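PDB 4KL0: putative uncharacterized protein from Xanthomonas oryzae pv. oryzae, which binds calcium and may hydrolyse N-glycosidic bonds as a bacterial effector protein, although its function is not established. Local coordinates for residues A[40-45]-A[316-321]; A[31-36]-A[148-153]; A[46-51]-A[367-372]; A[232-237]-A[360-365]. All coordinates share one frame; numbering follows the deposited sequence.

Contact 1 (A[40-45]-A[316-321]); sequences PDDVVT and LYDPLT. With CA (calcium ion), chain B.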
loop_
_atom_site.group_PDB
_atom_site.type_symbol
_atom_site.label_atom_id
_atom_site.label_comp_id
_atom_site.label_asym_id
_atom_site.label_seq_id
_atom_site.Cartn_x
_atom_site.Cartn_y
_atom_site.Cartn_z
ATOM N N PRO A 40 -5.562 8.001 0.538
ATOM C CA PRO A 40 -5.919 7.101 1.639
ATOM C C PRO A 40 -5.229 5.767 1.677
ATOM O O PRO A 40 -5.264 5.107 2.723
ATOM C CB PRO A 40 -7.429 6.808 1.400
ATOM C CG PRO A 40 -7.868 7.762 0.270
ATOM C CD PRO A 40 -6.622 8.117 -0.487
ATOM N N ASP A 41 -4.609 5.366 0.576
ATOM C CA ASP A 41 -4.242 3.952 0.342
ATOM C C ASP A 41 -3.343 3.347 1.398
ATOM O O ASP A 41 -3.573 2.220 1.845
ATOM C CB ASP A 41 -3.456 3.881 -0.931
ATOM C CG ASP A 41 -4.314 3.790 -2.093
ATOM O OD1 ASP A 41 -4.913 4.845 -2.487
ATOM O OD2 ASP A 41 -4.345 2.664 -2.644
ATOM N N ASP A 42 -2.251 4.041 1.742
ATOM C CA ASP A 42 -1.311 3.437 2.672
ATOM C C ASP A 42 -1.953 3.217 4.017
ATOM O O ASP A 42 -1.696 2.188 4.671
ATOM C CB ASP A 42 -0.021 4.290 2.772
ATOM C CG ASP A 42 0.669 4.455 1.419
ATOM O OD1 ASP A 42 1.727 3.835 1.265
ATOM O OD2 ASP A 42 0.132 5.203 0.516
ATOM N N VAL A 43 -2.757 4.194 4.465
ATOM C CA VAL A 43 -3.370 4.043 5.788
ATOM C C VAL A 43 -4.460 2.984 5.818
ATOM O O VAL A 43 -4.587 2.292 6.833
ATOM C CB VAL A 43 -3.827 5.397 6.319
ATOM C CG1 VAL A 43 -4.686 5.217 7.609
ATOM C CG2 VAL A 43 -2.543 6.226 6.613
ATOM N N VAL A 44 -5.191 2.789 4.707
ATOM C CA VAL A 44 -6.080 1.632 4.632
ATOM C C VAL A 44 -5.256 0.345 4.757
ATOM O O VAL A 44 -5.677 -0.611 5.456
ATOM C CB VAL A 44 -6.895 1.602 3.301
ATOM C CG1 VAL A 44 -7.854 0.369 3.342
ATOM C CG2 VAL A 44 -7.705 2.925 3.179
ATOM N N THR A 45 -4.054 0.336 4.157
ATOM C CA THR A 45 -3.214 -0.861 4.247
ATOM C C THR A 45 -2.788 -1.106 5.697
ATOM O O THR A 45 -2.762 -2.266 6.152
ATOM C CB THR A 45 -1.952 -0.696 3.364
ATOM O OG1 THR A 45 -2.363 -0.318 2.062
ATOM C CG2 THR A 45 -1.157 -2.000 3.298
ATOM N N LEU A 316 -8.460 0.762 -4.260
ATOM C CA LEU A 316 -7.572 0.453 -3.099
ATOM C C LEU A 316 -6.294 -0.292 -3.556
ATOM O O LEU A 316 -6.120 -1.507 -3.355
ATOM C CB LEU A 316 -8.313 -0.378 -2.020
ATOM C CG LEU A 316 -9.414 0.390 -1.289
ATOM C CD1 LEU A 316 -10.227 -0.499 -0.278
ATOM C CD2 LEU A 316 -8.824 1.691 -0.656
ATOM N N TYR A 317 -5.337 0.432 -4.114
ATOM C CA TYR A 317 -4.214 -0.240 -4.728
ATOM C C TYR A 317 -3.323 -0.899 -3.706
ATOM O O TYR A 317 -2.928 -2.038 -3.839
ATOM C CB TYR A 317 -3.332 0.778 -5.483
ATOM C CG TYR A 317 -4.093 1.663 -6.445
ATOM C CD1 TYR A 317 -4.403 1.217 -7.716
ATOM C CD2 TYR A 317 -4.469 2.952 -6.070
ATOM C CE1 TYR A 317 -5.101 2.035 -8.614
ATOM C CE2 TYR A 317 -5.176 3.778 -6.941
ATOM C CZ TYR A 317 -5.481 3.308 -8.203
ATOM O OH TYR A 317 -6.168 4.138 -9.088
ATOM N N ASP A 318 -3.008 -0.159 -2.664
ATOM C CA ASP A 318 -2.053 -0.681 -1.713
ATOM C C ASP A 318 -2.611 -1.818 -0.825
ATOM O O ASP A 318 -1.888 -2.795 -0.528
ATOM C CB ASP A 318 -1.499 0.466 -0.861
ATOM C CG ASP A 318 -0.643 1.419 -1.660
ATOM O OD1 ASP A 318 -0.272 1.124 -2.812
ATOM O OD2 ASP A 318 -0.267 2.495 -1.146
ATOM N N PRO A 319 -3.869 -1.724 -0.386
ATOM C CA PRO A 319 -4.393 -2.845 0.396
ATOM C C PRO A 319 -4.429 -4.107 -0.429
ATOM O O PRO A 319 -4.123 -5.168 0.112
ATOM C CB PRO A 319 -5.825 -2.402 0.670
ATOM C CG PRO A 319 -5.702 -0.937 0.813
ATOM C CD PRO A 319 -4.733 -0.527 -0.282
ATOM N N LEU A 320 -4.769 -4.011 -1.707
ATOM C CA LEU A 320 -4.757 -5.204 -2.525
ATOM C C LEU A 320 -3.355 -5.772 -2.663
ATOM O O LEU A 320 -3.184 -6.983 -2.783
ATOM C CB LEU A 320 -5.329 -4.909 -3.912
ATOM C CG LEU A 320 -6.848 -4.734 -3.858
ATOM C CD1 LEU A 320 -7.347 -4.075 -5.192
ATOM C CD2 LEU A 320 -7.547 -6.091 -3.683
ATOM N N THR A 321 -2.345 -4.913 -2.713
ATOM C CA THR A 321 -0.943 -5.380 -2.811
ATOM C C THR A 321 -0.579 -6.219 -1.592
ATOM O O THR A 321 0.029 -7.274 -1.719
ATOM C CB THR A 321 -0.005 -4.165 -2.967
ATOM O OG1 THR A 321 -0.406 -3.471 -4.157
ATOM C CG2 THR A 321 1.435 -4.576 -3.110
HETATM CA CA CA B . 1.289 4.267 -1.485
HETATM O O HOH W 1 0.863 3.114 -3.885
HETATM O O HOH W 2 -0.653 5.408 -2.539
HETATM O O HOH W 3 2.333 5.627 -3.435
#
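Two aspartates from the first turns of separate helices bring like-charged oxygens within 3.2 Å of each other, Asp42 OD2 to Asp318 OD2, an approach made tolerable by the calcium ion they share. Asp42 grips the metal with both oxygens, the shorter bond being the 2.5 Å from OD2. Asp318 binds through OD2 alone, 2.4 Å from the calcium, while its OD1 accepts a hydrogen bond from a metal-bound water. The two carboxylate planes are turned 79° against each other. Asp35 OD1, Ile151 O and three waters complete an eightfold shell, and Thr34 OG1 is hydrogen-bonded to Asp42 OD1. Asp41 stays off the metal. Its CG lies beside the backbone N (chi1 -85°), so that OD2 reaches the start of helix 317-325, where its anti lone pair takes a nearly straight bond from Asp318 N (3.1 Å, 169°). Tyr317 N adds a weak, bent bond to the same oxygen, which also lies at the edge of the Tyr317 ring. Alongside, Val44 CG1 packs crosswise on Pro319 CG at 3.6 Å. The cation and this helix N-terminus probably keep the three acids ionised, with Asp41 acting as a second-shell residue that positions Asp318.

Contact 2 (A[31-36]-A[148-153]); sequences LLFTDP and MVVIAG. With CA (calcium ion), chain B.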
loop_
_atom_site.group_PDB
_atom_site.type_symbol
_atom_site.label_atom_id
_atom_site.label_comp_id
_atom_site.label_asym_id
_atom_site.label_seq_id
_atom_site.Cartn_x
_atom_site.Cartn_y
_atom_site.Cartn_z
ATOM N N LEU A 31 8.197 -6.481 6.229
ATOM C CA LEU A 31 8.884 -5.180 6.083
ATOM C C LEU A 31 8.083 -4.378 5.033
ATOM O O LEU A 31 7.837 -4.889 3.891
ATOM C CB LEU A 31 10.317 -5.354 5.550
ATOM C CG LEU A 31 11.082 -6.471 6.277
ATOM C CD1 LEU A 31 12.478 -6.650 5.601
ATOM C CD2 LEU A 31 11.227 -6.161 7.732
ATOM N N LEU A 32 7.643 -3.181 5.425
ATOM C CA LEU A 32 6.750 -2.360 4.584
ATOM C C LEU A 32 7.449 -1.056 4.210
ATOM O O LEU A 32 8.053 -0.372 5.049
ATOM C CB LEU A 32 5.458 -2.111 5.366
ATOM C CG LEU A 32 4.355 -1.335 4.692
ATOM C CD1 LEU A 32 3.840 -2.128 3.465
ATOM C CD2 LEU A 32 3.132 -1.093 5.654
ATOM N N PHE A 33 7.327 -0.680 2.926
ATOM C CA PHE A 33 7.905 0.548 2.383
ATOM C C PHE A 33 6.749 1.383 1.847
ATOM O O PHE A 33 5.974 0.891 1.027
ATOM C CB PHE A 33 8.875 0.181 1.239
ATOM C CG PHE A 33 9.968 -0.733 1.683
ATOM C CD1 PHE A 33 11.221 -0.213 2.026
ATOM C CD2 PHE A 33 9.743 -2.096 1.736
ATOM C CE1 PHE A 33 12.239 -1.111 2.501
ATOM C CE2 PHE A 33 10.754 -2.979 2.204
ATOM C CZ PHE A 33 12.012 -2.428 2.554
ATOM N N THR A 34 6.545 2.592 2.384
ATOM C CA THR A 34 5.232 3.262 2.268
ATOM C C THR A 34 5.341 4.786 2.294
ATOM O O THR A 34 6.377 5.332 2.691
ATOM C CB THR A 34 4.386 2.784 3.438
ATOM O OG1 THR A 34 3.091 3.397 3.450
ATOM C CG2 THR A 34 5.057 3.077 4.759
ATOM N N ASP A 35 4.332 5.477 1.748
ATOM C CA ASP A 35 4.358 6.948 1.586
ATOM C C ASP A 35 2.990 7.513 1.963
ATOM O O ASP A 35 2.279 8.040 1.126
ATOM C CB ASP A 35 4.741 7.350 0.143
ATOM C CG ASP A 35 3.842 6.696 -0.935
ATOM O OD1 ASP A 35 2.931 5.901 -0.581
ATOM O OD2 ASP A 35 4.027 7.054 -2.143
ATOM N N PRO A 36 2.654 7.432 3.242
ATOM C CA PRO A 36 1.252 7.755 3.632
ATOM C C PRO A 36 0.921 9.263 3.601
ATOM O O PRO A 36 1.798 10.173 3.614
ATOM C CB PRO A 36 1.179 7.253 5.080
ATOM C CG PRO A 36 2.625 7.422 5.616
ATOM C CD PRO A 36 3.459 6.961 4.389
ATOM N N MET A 148 8.661 -8.752 1.993
ATOM C CA MET A 148 8.855 -7.293 1.784
ATOM C C MET A 148 7.676 -6.841 0.958
ATOM O O MET A 148 7.313 -7.468 -0.030
ATOM C CB MET A 148 10.133 -6.962 0.970
ATOM C CG MET A 148 11.497 -7.084 1.732
ATOM S SD MET A 148 13.035 -6.882 0.662
ATOM C CE MET A 148 12.795 -5.222 -0.021
ATOM N N VAL A 149 7.028 -5.774 1.391
ATOM C CA VAL A 149 5.869 -5.255 0.659
ATOM C C VAL A 149 6.115 -3.791 0.306
ATOM O O VAL A 149 6.408 -2.952 1.199
ATOM C CB VAL A 149 4.613 -5.396 1.538
ATOM C CG1 VAL A 149 3.440 -4.772 0.789
ATOM C CG2 VAL A 149 4.324 -6.910 1.854
ATOM N N VAL A 150 6.047 -3.496 -0.987
ATOM C CA VAL A 150 6.404 -2.127 -1.451
ATOM C C VAL A 150 5.170 -1.451 -1.968
ATOM O O VAL A 150 4.577 -1.872 -2.954
ATOM C CB VAL A 150 7.484 -2.215 -2.547
ATOM C CG1 VAL A 150 7.787 -0.838 -3.119
ATOM C CG2 VAL A 150 8.712 -2.980 -1.990
ATOM N N ILE A 151 4.746 -0.378 -1.271
ATOM C CA ILE A 151 3.556 0.349 -1.690
ATOM C C ILE A 151 3.924 1.815 -1.820
ATOM O O ILE A 151 3.069 2.643 -1.640
ATOM C CB ILE A 151 2.389 0.160 -0.702
ATOM C CG1 ILE A 151 2.792 0.423 0.764
ATOM C CG2 ILE A 151 1.879 -1.314 -0.804
ATOM C CD1 ILE A 151 1.633 0.397 1.750
ATOM N N ALA A 152 5.145 2.101 -2.243
ATOM C CA ALA A 152 5.642 3.458 -2.483
ATOM C C ALA A 152 6.878 3.382 -3.308
ATOM O O ALA A 152 7.198 2.291 -3.763
ATOM C CB ALA A 152 5.983 4.181 -1.120
ATOM N N GLY A 153 7.612 4.505 -3.423
ATOM C CA GLY A 153 8.861 4.527 -4.193
ATOM C C GLY A 153 9.876 3.619 -3.537
ATOM O O GLY A 153 9.774 3.237 -2.346
HETATM CA CA CA B . 1.289 4.267 -1.485
HETATM O O HOH W 4 6.278 7.132 -3.381
HETATM O O HOH W 3 2.333 5.627 -3.435
HETATM O O HOH W 1 0.863 3.114 -3.885
HETATM O O HOH W 2 -0.653 5.408 -2.539
#
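Asp35 OD1, 2.5 Å from the calcium ion, and the backbone Ile151 O, 2.4 Å from it, clasp the metal from the ends of two adjacent strands. Asp35 holds its CG in the crowded position between backbone N and carbonyl carbon (chi1 54°). Its other oxygen, OD2, accepts hydrogen bonds from a metal-bound water and from a second water that in turn takes the N-H of Gly153, bridging the two loops. Behind the site the strands are joined in parallel register by Val149 N to Leu31 O (2.8 Å), Phe33 N to Val149 O (3.0 Å) and Ile151 N to Phe33 O (2.9 Å), each lying nearly along the C=O axis. Strands 28-34 and 146-150 are adjacent parallel strands of the Rossmann-like sheet, at the point where the strand order switches direction, the classical place for a binding site at the C-terminal ends. On the face carrying Phe33, its ring turns an edge to Val149 O, and CE2 meets Met148 CE obliquely at 3.8 Å. On the opposite face Leu32 CD1 touches Val149 CG1, and it also meets Ile151 CD1 beyond the strand. Nearer the metal, Ala152 CB presses on Asp35 CG at 3.3 Å.

Contact 3 (A[46-51]-A[367-372]); sequences YTIAKQ and ALAKAA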
loop_
_atom_site.group_PDB
_atom_site.type_symbol
_atom_site.label_atom_id
_atom_site.label_comp_id
_atom_site.label_asym_id
_atom_site.label_seq_id
_atom_site.Cartn_x
_atom_site.Cartn_y
_atom_site.Cartn_z
ATOM N N TYR A 46 -2.427 -0.052 6.448
ATOM C CA TYR A 46 -2.011 -0.233 7.835
ATOM C C TYR A 46 -3.199 -0.811 8.616
ATOM O O TYR A 46 -3.034 -1.680 9.508
ATOM C CB TYR A 46 -1.628 1.100 8.504
ATOM C CG TYR A 46 -0.555 1.910 7.821
ATOM C CD1 TYR A 46 0.307 1.337 6.886
ATOM C CD2 TYR A 46 -0.403 3.242 8.094
ATOM C CE1 TYR A 46 1.271 2.107 6.218
ATOM C CE2 TYR A 46 0.555 4.005 7.478
ATOM C CZ TYR A 46 1.396 3.448 6.536
ATOM O OH TYR A 46 2.288 4.274 5.911
ATOM N N THR A 47 -4.408 -0.301 8.289
ATOM C CA THR A 47 -5.643 -0.741 8.984
ATOM C C THR A 47 -5.950 -2.226 8.733
ATOM O O THR A 47 -6.132 -2.985 9.688
ATOM C CB THR A 47 -6.819 0.121 8.586
ATOM O OG1 THR A 47 -6.503 1.477 8.912
ATOM C CG2 THR A 47 -8.088 -0.243 9.359
ATOM N N ILE A 48 -5.968 -2.649 7.466
ATOM C CA ILE A 48 -6.113 -4.089 7.272
ATOM C C ILE A 48 -4.965 -4.926 7.802
ATOM O O ILE A 48 -5.205 -6.056 8.210
ATOM C CB ILE A 48 -6.438 -4.511 5.867
ATOM C CG1 ILE A 48 -5.285 -4.277 4.910
ATOM C CG2 ILE A 48 -7.715 -3.750 5.345
ATOM C CD1 ILE A 48 -5.443 -5.042 3.591
ATOM N N ALA A 49 -3.737 -4.392 7.824
ATOM C CA ALA A 49 -2.615 -5.119 8.429
ATOM C C ALA A 49 -2.864 -5.354 9.911
ATOM O O ALA A 49 -2.450 -6.394 10.427
ATOM C CB ALA A 49 -1.292 -4.402 8.233
ATOM N N LYS A 50 -3.488 -4.405 10.606
ATOM C CA LYS A 50 -3.790 -4.638 12.025
ATOM C C LYS A 50 -4.607 -5.893 12.221
ATOM O O LYS A 50 -4.271 -6.698 13.106
ATOM C CB LYS A 50 -4.533 -3.448 12.637
ATOM C CG LYS A 50 -5.243 -3.736 13.930
ATOM C CD LYS A 50 -4.278 -4.166 15.017
ATOM C CE LYS A 50 -5.123 -4.522 16.262
ATOM N NZ LYS A 50 -6.230 -3.502 16.483
ATOM N N GLN A 51 -5.637 -6.099 11.394
ATOM C CA GLN A 51 -6.473 -7.275 11.556
ATOM C C GLN A 51 -5.715 -8.522 11.123
ATOM O O GLN A 51 -5.842 -9.592 11.729
ATOM C CB GLN A 51 -7.776 -7.159 10.761
ATOM C CG GLN A 51 -8.706 -8.332 11.034
ATOM C CD GLN A 51 -9.165 -8.426 12.456
ATOM O OE1 GLN A 51 -9.182 -7.435 13.229
ATOM N NE2 GLN A 51 -9.547 -9.638 12.827
ATOM N N ALA A 367 -14.417 -6.324 5.643
ATOM C CA ALA A 367 -14.336 -7.128 6.883
ATOM C C ALA A 367 -13.074 -6.847 7.689
ATOM O O ALA A 367 -13.147 -6.603 8.907
ATOM C CB ALA A 367 -14.478 -8.613 6.582
ATOM N N LEU A 368 -11.917 -6.845 7.011
ATOM C CA LEU A 368 -10.678 -6.621 7.719
ATOM C C LEU A 368 -10.613 -5.209 8.314
ATOM O O LEU A 368 -10.193 -5.059 9.455
ATOM C CB LEU A 368 -9.503 -6.883 6.779
ATOM C CG LEU A 368 -9.299 -8.317 6.252
ATOM C CD1 LEU A 368 -8.339 -8.276 5.079
ATOM C CD2 LEU A 368 -8.731 -9.245 7.342
ATOM N N ALA A 369 -11.001 -4.182 7.545
ATOM C CA ALA A 369 -10.883 -2.829 8.080
ATOM C C ALA A 369 -11.837 -2.617 9.265
ATOM O O ALA A 369 -11.452 -2.046 10.311
ATOM C CB ALA A 369 -11.128 -1.845 7.049
ATOM N N LYS A 370 -13.059 -3.134 9.158
ATOM C CA LYS A 370 -13.986 -2.943 10.296
ATOM C C LYS A 370 -13.543 -3.689 11.540
ATOM O O LYS A 370 -13.643 -3.147 12.671
ATOM C CB LYS A 370 -15.415 -3.394 9.963
ATOM C CG LYS A 370 -16.126 -2.555 8.950
ATOM C CD LYS A 370 -17.415 -3.272 8.549
ATOM C CE LYS A 370 -18.352 -2.384 7.758
ATOM N NZ LYS A 370 -19.696 -3.093 7.527
ATOM N N ALA A 371 -13.041 -4.918 11.375
ATOM C CA ALA A 371 -12.581 -5.694 12.536
ATOM C C ALA A 371 -11.378 -5.011 13.209
ATOM O O ALA A 371 -11.253 -4.998 14.447
ATOM C CB ALA A 371 -12.260 -7.155 12.124
ATOM N N ALA A 372 -10.524 -4.384 12.388
ATOM C CA ALA A 372 -9.298 -3.771 12.863
ATOM C C ALA A 372 -9.619 -2.565 13.752
ATOM O O ALA A 372 -8.805 -2.197 14.617
ATOM C CB ALA A 372 -8.403 -3.344 11.638
#
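Gln51 runs along the last turn of helix 358-372, and each atom of its side chain meets something there. CB lies 3.5 Å from Leu368 O and also faces the methyl of Ala372. With CG anti to the backbone N (chi1 -175°), that atom touches Leu368 CD2 at 3.8 Å and also the methyl of Ala371. The chain then bends at chi2 (63°), which lays the amide on the Ala371 methyl: CD is 3.4 Å from Ala371 CB, and OE1 comes just as near to it. OE1 is also close to Ala372 N, but the angle is too poor for a hydrogen bond. At the polar tip NE2 is instead hydrogen-bonded to Asp55 OD2. Small residues allow the close approach of the two helices, whose axes come within 7.6 Å at a steep crossing of 76°. The tightest point is Ala372 CB, 3.0 Å from Thr47 O. Lys50 folds over this alanine through its CG and sends NZ to Ala372 O in a weak bond, its stronger partner being Leu87 O. At the other end, Ile48 CG2 rests on Leu368 CB at 3.9 Å. Helix 41-54 is thereby held across the C-terminal helix, with helix 317-325 against Ile48 and Leu368, helix 10-20 touching Gln51 and Leu368, and helix 248-269 packed on Thr47.

Contact 4 (A[232-237]-A[360-365]); sequences AAVPPA and KARLLL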
loop_
_atom_site.group_PDB
_atom_site.type_symbol
_atom_site.label_atom_id
_atom_site.label_comp_id
_atom_site.label_asym_id
_atom_site.label_seq_id
_atom_site.Cartn_x
_atom_site.Cartn_y
_atom_site.Cartn_z
ATOM N N ALA A 232 -11.569 -4.386 -8.357
ATOM C CA ALA A 232 -12.037 -4.589 -6.982
ATOM C C ALA A 232 -12.347 -3.258 -6.255
ATOM O O ALA A 232 -12.264 -3.174 -5.019
ATOM C CB ALA A 232 -10.971 -5.408 -6.202
ATOM N N ALA A 233 -12.705 -2.216 -7.013
ATOM C CA ALA A 233 -12.926 -0.889 -6.446
ATOM C C ALA A 233 -14.057 -0.938 -5.447
ATOM O O ALA A 233 -15.037 -1.666 -5.665
ATOM C CB ALA A 233 -13.270 0.135 -7.577
ATOM N N VAL A 234 -13.935 -0.207 -4.352
ATOM C CA VAL A 234 -14.954 -0.197 -3.288
ATOM C C VAL A 234 -15.831 1.062 -3.376
ATOM O O VAL A 234 -15.422 2.098 -3.918
ATOM C CB VAL A 234 -14.302 -0.282 -1.905
ATOM C CG1 VAL A 234 -13.468 -1.603 -1.767
ATOM C CG2 VAL A 234 -13.481 1.005 -1.608
ATOM N N PRO A 235 -17.079 1.003 -2.852
ATOM C CA PRO A 235 -17.909 2.221 -2.893
ATOM C C PRO A 235 -17.628 3.126 -1.695
ATOM O O PRO A 235 -16.876 2.671 -0.777
ATOM C CB PRO A 235 -19.340 1.662 -2.768
ATOM C CG PRO A 235 -19.134 0.441 -1.850
ATOM C CD PRO A 235 -17.772 -0.160 -2.249
ATOM N N PRO A 236 -18.207 4.351 -1.649
ATOM C CA PRO A 236 -18.066 5.205 -0.463
ATOM C C PRO A 236 -18.475 4.487 0.821
ATOM O O PRO A 236 -17.985 4.887 1.867
ATOM C CB PRO A 236 -19.041 6.384 -0.735
ATOM C CG PRO A 236 -19.074 6.491 -2.216
ATOM C CD PRO A 236 -18.718 5.125 -2.806
ATOM N N ALA A 237 -19.393 3.510 0.753
ATOM C CA ALA A 237 -19.886 2.857 1.960
ATOM C C ALA A 237 -18.732 2.206 2.700
ATOM O O ALA A 237 -18.831 2.015 3.950
ATOM C CB ALA A 237 -20.984 1.815 1.627
ATOM N N LYS A 360 -15.517 -10.757 -3.633
ATOM C CA LYS A 360 -14.955 -11.271 -2.396
ATOM C C LYS A 360 -13.786 -10.388 -1.889
ATOM O O LYS A 360 -13.650 -10.183 -0.699
ATOM C CB LYS A 360 -14.498 -12.721 -2.547
ATOM C CG LYS A 360 -13.905 -13.309 -1.250
ATOM C CD LYS A 360 -14.353 -14.702 -0.999
ATOM C CE LYS A 360 -13.641 -15.715 -1.829
ATOM N NZ LYS A 360 -14.284 -17.057 -1.582
ATOM N N ALA A 361 -12.947 -9.918 -2.801
ATOM C CA ALA A 361 -11.903 -8.957 -2.414
ATOM C C ALA A 361 -12.508 -7.714 -1.771
ATOM O O ALA A 361 -12.017 -7.216 -0.729
ATOM C CB ALA A 361 -11.029 -8.591 -3.634
ATOM N N ARG A 362 -13.566 -7.165 -2.375
ATOM C CA ARG A 362 -14.263 -6.020 -1.776
ATOM C C ARG A 362 -14.780 -6.323 -0.362
ATOM O O ARG A 362 -14.610 -5.518 0.564
ATOM C CB ARG A 362 -15.467 -5.607 -2.630
ATOM C CG ARG A 362 -15.141 -4.935 -3.960
ATOM C CD ARG A 362 -16.460 -4.400 -4.596
ATOM N NE ARG A 362 -16.210 -3.997 -5.982
ATOM C CZ ARG A 362 -16.431 -4.766 -7.047
ATOM N NH1 ARG A 362 -16.940 -5.999 -6.898
ATOM N NH2 ARG A 362 -16.155 -4.294 -8.267
ATOM N N LEU A 363 -15.411 -7.497 -0.200
ATOM C CA LEU A 363 -16.040 -7.879 1.057
ATOM C C LEU A 363 -14.964 -8.163 2.131
ATOM O O LEU A 363 -15.059 -7.727 3.284
ATOM C CB LEU A 363 -16.904 -9.131 0.811
ATOM C CG LEU A 363 -18.081 -9.407 1.713
ATOM C CD1 LEU A 363 -19.044 -8.234 1.686
ATOM C CD2 LEU A 363 -18.753 -10.664 1.177
ATOM N N LEU A 364 -13.905 -8.841 1.730
ATOM C CA LEU A 364 -12.758 -9.065 2.630
ATOM C C LEU A 364 -12.046 -7.778 3.075
ATOM O O LEU A 364 -11.716 -7.619 4.278
ATOM C CB LEU A 364 -11.776 -10.046 2.026
ATOM C CG LEU A 364 -10.631 -10.399 2.965
ATOM C CD1 LEU A 364 -11.178 -11.136 4.208
ATOM C CD2 LEU A 364 -9.637 -11.237 2.229
ATOM N N LEU A 365 -11.825 -6.846 2.145
ATOM C CA LEU A 365 -11.266 -5.540 2.548
ATOM C C LEU A 365 -12.172 -4.876 3.574
ATOM O O LEU A 365 -11.674 -4.403 4.605
ATOM C CB LEU A 365 -11.079 -4.605 1.339
ATOM C CG LEU A 365 -9.936 -5.027 0.416
ATOM C CD1 LEU A 365 -10.071 -4.309 -0.943
ATOM C CD2 LEU A 365 -8.516 -4.769 0.975
#
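Residues 232-235 form a connection between helices 226-231 and 236-243 that is largely extended from Ala233 to Pro235, and it runs past the side of helix 358-372. The backbones are closest at Ala232 and Arg362, whose CA atoms are 5.8 Å apart. This extended course turns Ala233 O toward the helix, where Arg362 meets it. The arginine has CG anti to the carbonyl carbon (chi1 -71°) and an extended chain from CG to NE, so its aliphatic part lies along the loop, with CG 3.5 Å from Ala232 O. NE then donates a short hydrogen bond of 2.6 Å to Ala233 O. The oxygen lies at the guanidinium edge, almost in its plane, and the donor in turn lies in the carbonyl plane, so both flat groups are well oriented although the bond is somewhat bent (153°). Ala232 CA lies over one face of the guanidinium, and NH1 forms a salt bridge to Glu359, so the group has an ionic partner as well as the neutral carbonyl. Apolar contacts lie alongside: Ala232 CB meets Ala361 CB at 4.1 Å, and Val234 CG1 faces Leu365 CD1 at 4.4 Å. The contact fastens this connection to the C-terminal helix, while helix 317-325 packs against Ala232 and Leu365, helix 327-333 touches Ala361, and helix 10-20 packs on Leu363 and Leu364.

Contacts 1 and 2 lie near the centre of the chain and share one calcium ion with its three waters; contacts 3 and 4 lie farther out and carry no metal. The inner pair touches directly and concentrates charge and polar backbone around the cation. Helix 41-54 serves contact 1 with its start and contact 3 with a later turn, while helix 358-372 serves contacts 3 and 4. Alanine packing dominates contact 3, and a single arginine-carbonyl bond marks contact 4, both still largely buried but with partly exposed residues such as Lys50 and Arg362. Pro319 and Leu316 of contact 1 pack on Leu365, linking the metal site to the outer helices.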